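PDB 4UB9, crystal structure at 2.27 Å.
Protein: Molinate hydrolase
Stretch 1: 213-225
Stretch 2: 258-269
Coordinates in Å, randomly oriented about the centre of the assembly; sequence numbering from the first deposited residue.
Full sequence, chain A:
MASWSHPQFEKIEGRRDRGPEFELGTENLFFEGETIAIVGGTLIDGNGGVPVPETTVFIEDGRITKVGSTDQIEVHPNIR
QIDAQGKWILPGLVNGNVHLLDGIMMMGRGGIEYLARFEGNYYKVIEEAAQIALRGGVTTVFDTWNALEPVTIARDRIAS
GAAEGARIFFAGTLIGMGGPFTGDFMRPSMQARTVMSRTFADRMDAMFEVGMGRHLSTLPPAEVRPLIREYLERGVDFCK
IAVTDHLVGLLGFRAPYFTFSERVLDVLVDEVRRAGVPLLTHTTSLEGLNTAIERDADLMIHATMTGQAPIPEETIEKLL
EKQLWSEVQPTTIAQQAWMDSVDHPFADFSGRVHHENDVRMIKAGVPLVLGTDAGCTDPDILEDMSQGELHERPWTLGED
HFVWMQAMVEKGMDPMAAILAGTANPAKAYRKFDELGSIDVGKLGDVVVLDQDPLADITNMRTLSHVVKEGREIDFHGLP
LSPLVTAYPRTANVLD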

# COMPACT_ATOMS: atom_id res chain seq x y z
N GLY A 213 1.10 -3.16 -26.20
CA GLY A 213 0.76 -2.56 -24.92
C GLY A 213 0.73 -1.03 -24.85
O GLY A 213 0.57 -0.36 -25.88
N ARG A 214 0.85 -0.50 -23.64
CA ARG A 214 0.65 0.93 -23.39
C ARG A 214 1.60 1.80 -24.21
O ARG A 214 1.30 2.95 -24.52
CB ARG A 214 0.74 1.27 -21.89
CG ARG A 214 -0.37 0.67 -21.00
CD ARG A 214 -1.77 1.18 -21.33
NE ARG A 214 -1.75 2.64 -21.29
CZ ARG A 214 -1.78 3.45 -22.35
NH1 ARG A 214 -2.00 3.00 -23.57
NH2 ARG A 214 -1.69 4.76 -22.13
N HIS A 215 2.75 1.25 -24.58
CA HIS A 215 3.77 2.02 -25.30
C HIS A 215 3.29 2.53 -26.67
O HIS A 215 3.79 3.54 -27.18
CB HIS A 215 5.09 1.27 -25.44
CG HIS A 215 5.08 0.25 -26.54
ND1 HIS A 215 5.60 0.51 -27.79
CD2 HIS A 215 4.61 -1.02 -26.57
CE1 HIS A 215 5.45 -0.56 -28.55
NE2 HIS A 215 4.84 -1.49 -27.84
N LEU A 216 2.31 1.88 -27.23
CA LEU A 216 1.73 2.35 -28.46
C LEU A 216 1.22 3.79 -28.38
O LEU A 216 1.20 4.51 -29.37
CB LEU A 216 0.56 1.45 -28.92
CG LEU A 216 0.93 0.06 -29.36
CD1 LEU A 216 -0.33 -0.65 -29.75
CD2 LEU A 216 1.92 0.03 -30.53
N SER A 217 0.75 4.19 -27.21
CA SER A 217 0.23 5.53 -27.02
C SER A 217 1.30 6.62 -27.12
O SER A 217 0.97 7.79 -27.20
CB SER A 217 -0.45 5.68 -25.65
OG SER A 217 -1.70 5.00 -25.57
N THR A 218 2.56 6.22 -27.06
CA THR A 218 3.68 7.15 -27.13
C THR A 218 4.15 7.46 -28.57
O THR A 218 4.97 8.38 -28.76
CB THR A 218 4.93 6.69 -26.38
OG1 THR A 218 5.49 5.55 -27.02
CG2 THR A 218 4.60 6.35 -24.96
N LEU A 219 3.64 6.71 -29.53
CA LEU A 219 4.21 6.68 -30.88
C LEU A 219 3.46 7.52 -31.85
O LEU A 219 2.28 7.80 -31.65
CB LEU A 219 4.21 5.26 -31.44
CG LEU A 219 5.02 4.21 -30.67
CD1 LEU A 219 4.87 2.85 -31.33
CD2 LEU A 219 6.49 4.59 -30.56
N PRO A 220 4.16 7.96 -32.93
CA PRO A 220 3.47 8.70 -33.99
C PRO A 220 2.82 7.71 -34.94
O PRO A 220 3.20 6.55 -34.98
CB PRO A 220 4.60 9.47 -34.66
CG PRO A 220 5.82 8.66 -34.42
CD PRO A 220 5.61 7.90 -33.14
N PRO A 221 1.85 8.17 -35.72
CA PRO A 221 1.03 7.34 -36.58
C PRO A 221 1.81 6.46 -37.53
O PRO A 221 1.47 5.30 -37.75
CB PRO A 221 0.22 8.35 -37.39
CG PRO A 221 0.20 9.58 -36.59
CD PRO A 221 1.44 9.59 -35.75
N ALA A 222 2.84 7.04 -38.11
CA ALA A 222 3.66 6.32 -39.06
C ALA A 222 4.37 5.12 -38.42
O ALA A 222 4.66 4.13 -39.10
CB ALA A 222 4.70 7.26 -39.67
N GLU A 223 4.70 5.21 -37.14
CA GLU A 223 5.33 4.08 -36.47
C GLU A 223 4.31 3.06 -35.97
O GLU A 223 4.65 1.90 -35.76
CB GLU A 223 6.18 4.56 -35.32
CG GLU A 223 7.48 5.15 -35.80
CD GLU A 223 8.33 5.71 -34.66
OE1 GLU A 223 8.40 5.11 -33.57
OE2 GLU A 223 8.97 6.77 -34.88
N VAL A 224 3.09 3.51 -35.72
CA VAL A 224 2.04 2.60 -35.25
C VAL A 224 1.59 1.68 -36.37
O VAL A 224 1.32 0.50 -36.16
CB VAL A 224 0.84 3.38 -34.76
CG1 VAL A 224 -0.33 2.45 -34.50
CG2 VAL A 224 1.18 4.13 -33.50
N ARG A 225 1.56 2.22 -37.59
CA ARG A 225 1.02 1.50 -38.74
C ARG A 225 1.65 0.13 -38.95
O ARG A 225 0.94 -0.86 -39.00
CB ARG A 225 1.13 2.31 -40.03
CG ARG A 225 0.36 1.66 -41.18
CD ARG A 225 0.35 2.51 -42.44
NE ARG A 225 -0.47 3.73 -42.30
CZ ARG A 225 -1.79 3.79 -42.37
NH1 ARG A 225 -2.51 2.73 -42.58
NH2 ARG A 225 -2.40 4.95 -42.23
N PHE A 258 -9.11 8.65 -23.26
CA PHE A 258 -8.87 8.01 -24.56
C PHE A 258 -7.46 7.50 -24.63
O PHE A 258 -6.51 8.14 -24.21
CB PHE A 258 -9.13 9.00 -25.70
CG PHE A 258 -10.57 9.12 -26.04
CD1 PHE A 258 -11.43 9.81 -25.22
CD2 PHE A 258 -11.07 8.56 -27.22
CE1 PHE A 258 -12.76 9.93 -25.53
CE2 PHE A 258 -12.40 8.66 -27.54
CZ PHE A 258 -13.25 9.33 -26.69
N THR A 259 -7.31 6.31 -25.15
CA THR A 259 -5.97 5.69 -25.27
C THR A 259 -5.10 6.32 -26.35
O THR A 259 -3.86 6.41 -26.23
CB THR A 259 -6.13 4.19 -25.61
OG1 THR A 259 -6.85 3.57 -24.55
CG2 THR A 259 -4.80 3.49 -25.76
N PHE A 260 -5.76 6.72 -27.43
CA PHE A 260 -5.11 7.15 -28.68
C PHE A 260 -5.67 8.48 -29.17
O PHE A 260 -6.83 8.80 -28.90
CB PHE A 260 -5.36 6.14 -29.80
CG PHE A 260 -4.69 4.79 -29.57
CD1 PHE A 260 -3.33 4.67 -29.49
CD2 PHE A 260 -5.46 3.65 -29.41
CE1 PHE A 260 -2.74 3.45 -29.27
CE2 PHE A 260 -4.87 2.44 -29.18
CZ PHE A 260 -3.51 2.34 -29.10
N SER A 261 -4.86 9.22 -29.92
CA SER A 261 -5.38 10.34 -30.73
C SER A 261 -6.27 9.82 -31.82
O SER A 261 -6.15 8.66 -32.24
CB SER A 261 -4.26 11.15 -31.38
OG SER A 261 -3.60 10.39 -32.37
N GLU A 262 -7.15 10.66 -32.32
CA GLU A 262 -8.08 10.22 -33.39
C GLU A 262 -7.33 9.81 -34.64
O GLU A 262 -7.64 8.85 -35.30
CB GLU A 262 -9.24 11.22 -33.62
CG GLU A 262 -10.05 11.29 -32.29
CD GLU A 262 -11.57 11.28 -32.37
OE1 GLU A 262 -12.12 10.97 -33.44
OE2 GLU A 262 -12.22 11.53 -31.32
N ARG A 263 -6.30 10.55 -34.90
CA ARG A 263 -5.37 10.28 -35.99
C ARG A 263 -4.76 8.88 -35.93
O ARG A 263 -4.67 8.16 -36.92
CB ARG A 263 -4.27 11.30 -35.81
CG ARG A 263 -3.30 11.46 -36.93
CD ARG A 263 -2.66 12.83 -36.76
NE ARG A 263 -1.42 12.78 -36.00
CZ ARG A 263 -0.25 13.29 -36.43
NH1 ARG A 263 -0.18 13.90 -37.58
NH2 ARG A 263 0.84 13.19 -35.70
N VAL A 264 -4.31 8.50 -34.74
CA VAL A 264 -3.67 7.18 -34.55
C VAL A 264 -4.74 6.09 -34.54
O VAL A 264 -4.58 5.00 -35.06
CB VAL A 264 -2.85 7.14 -33.25
CG1 VAL A 264 -2.51 5.71 -32.86
CG2 VAL A 264 -1.58 7.97 -33.40
N LEU A 265 -5.89 6.44 -33.98
CA LEU A 265 -7.03 5.53 -34.02
C LEU A 265 -7.44 5.23 -35.46
O LEU A 265 -7.70 4.10 -35.85
CB LEU A 265 -8.19 6.14 -33.23
CG LEU A 265 -9.42 5.27 -33.06
CD1 LEU A 265 -9.08 3.94 -32.44
CD2 LEU A 265 -10.41 6.03 -32.19
N ASP A 266 -7.45 6.26 -36.28
CA ASP A 266 -7.71 6.07 -37.73
C ASP A 266 -6.72 5.11 -38.39
O ASP A 266 -7.11 4.27 -39.19
CB ASP A 266 -7.74 7.41 -38.46
CG ASP A 266 -8.97 8.29 -38.05
OD1 ASP A 266 -9.94 7.77 -37.42
OD2 ASP A 266 -8.93 9.51 -38.37
N VAL A 267 -5.47 5.18 -38.02
CA VAL A 267 -4.50 4.23 -38.56
C VAL A 267 -4.86 2.80 -38.19
O VAL A 267 -4.82 1.90 -39.00
CB VAL A 267 -3.09 4.53 -38.02
CG1 VAL A 267 -2.14 3.40 -38.29
CG2 VAL A 267 -2.59 5.85 -38.62
N LEU A 268 -5.21 2.62 -36.93
CA LEU A 268 -5.55 1.28 -36.42
C LEU A 268 -6.76 0.73 -37.12
O LEU A 268 -6.78 -0.40 -37.58
CB LEU A 268 -5.79 1.32 -34.92
CG LEU A 268 -4.59 1.70 -34.05
CD1 LEU A 268 -5.06 1.93 -32.62
CD2 LEU A 268 -3.54 0.62 -34.06
N VAL A 269 -7.79 1.55 -37.20
CA VAL A 269 -9.04 1.15 -37.88
C VAL A 269 -8.80 0.77 -39.36
O VAL A 269 -9.24 -0.26 -39.82
CB VAL A 269 -10.11 2.24 -37.75
CG1 VAL A 269 -11.33 1.91 -38.62
CG2 VAL A 269 -10.52 2.36 -36.29
O HOH W 1 -2.01 8.78 -26.37

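What holds the centre of the contact together? Two helices, 221-225 and 262-269, run side by side in nearly the same direction, their axes 23° apart and 9.3 Å apart at closest approach. Small aliphatic side chains fill the space between them. Val267, with CA-to-CB directed toward the first stretch, gives up the largest area to the contact, 89 Å², and Pro221 follows with 84 Å². Pro221 CB lies 4.0 Å from Val267 CG2, and Pro221 CG lies 4.0 Å from Val264 CG2, so the proline ring rests against two valines one helical turn apart.

How does Val224 extend this core? Its CA-to-CB bond also points toward the partner, and its t rotamer (chi1 171°) sets the direction of its two methyls. Val224 CG2 meets Val264 CG1 at 4.1 Å, while Val224 CG1 reaches Leu268 CD2 at 3.7 Å. Leu268 starts with its CA-to-CB bond directed away, yet the end of its side chain comes back nearer to the first stretch. These contacts have no directional bonds; they work by close fit and by excluding water from hydrocarbon surfaces.

Why do two arginines border such an apolar patch? Each lays the flat face of its guanidinium on a neighbour's hydrocarbon, which leaves the in-plane N-H groups free to bond elsewhere. Pro221 CG sits over one face of the Arg263 group, 3.6 Å from Arg263 NE, and Val267 CG1 lies over one face of the Arg225 group. The backbone is close here too, with Arg225 CA 3.7 Å from Val267 CG1.

What happens in the 3-10 segment 214-218, before the first helix begins? The apolar contact continues with Leu216, whose CB lies 3.9 Å from Phe260 CE1, at the edge of the ring. Nearby, the backbones remain close: Ser217 CA and Phe260 CA are 5.8 Å apart.

Where do the stretches bond directly? Ser217 OG donates to Thr259 O at 2.7 Å, the only direct hydrogen bond across the contact. The same hydroxyl oxygen accepts from Arg214 NH1 at 2.8 Å and, weakly, from Arg214 NH2 at 3.4 Å, so the serine relays between the guanidinium and the opposing carbonyl. Arg214 NH1 also comes within 3.6 Å of Thr259 CG2. Water 1 lies 3.2 Å from Ser217 O and 3.0 Å from Thr259 O, within hydrogen-bonding reach of a carbonyl on each stretch, and so adds a solvent link at this polar edge.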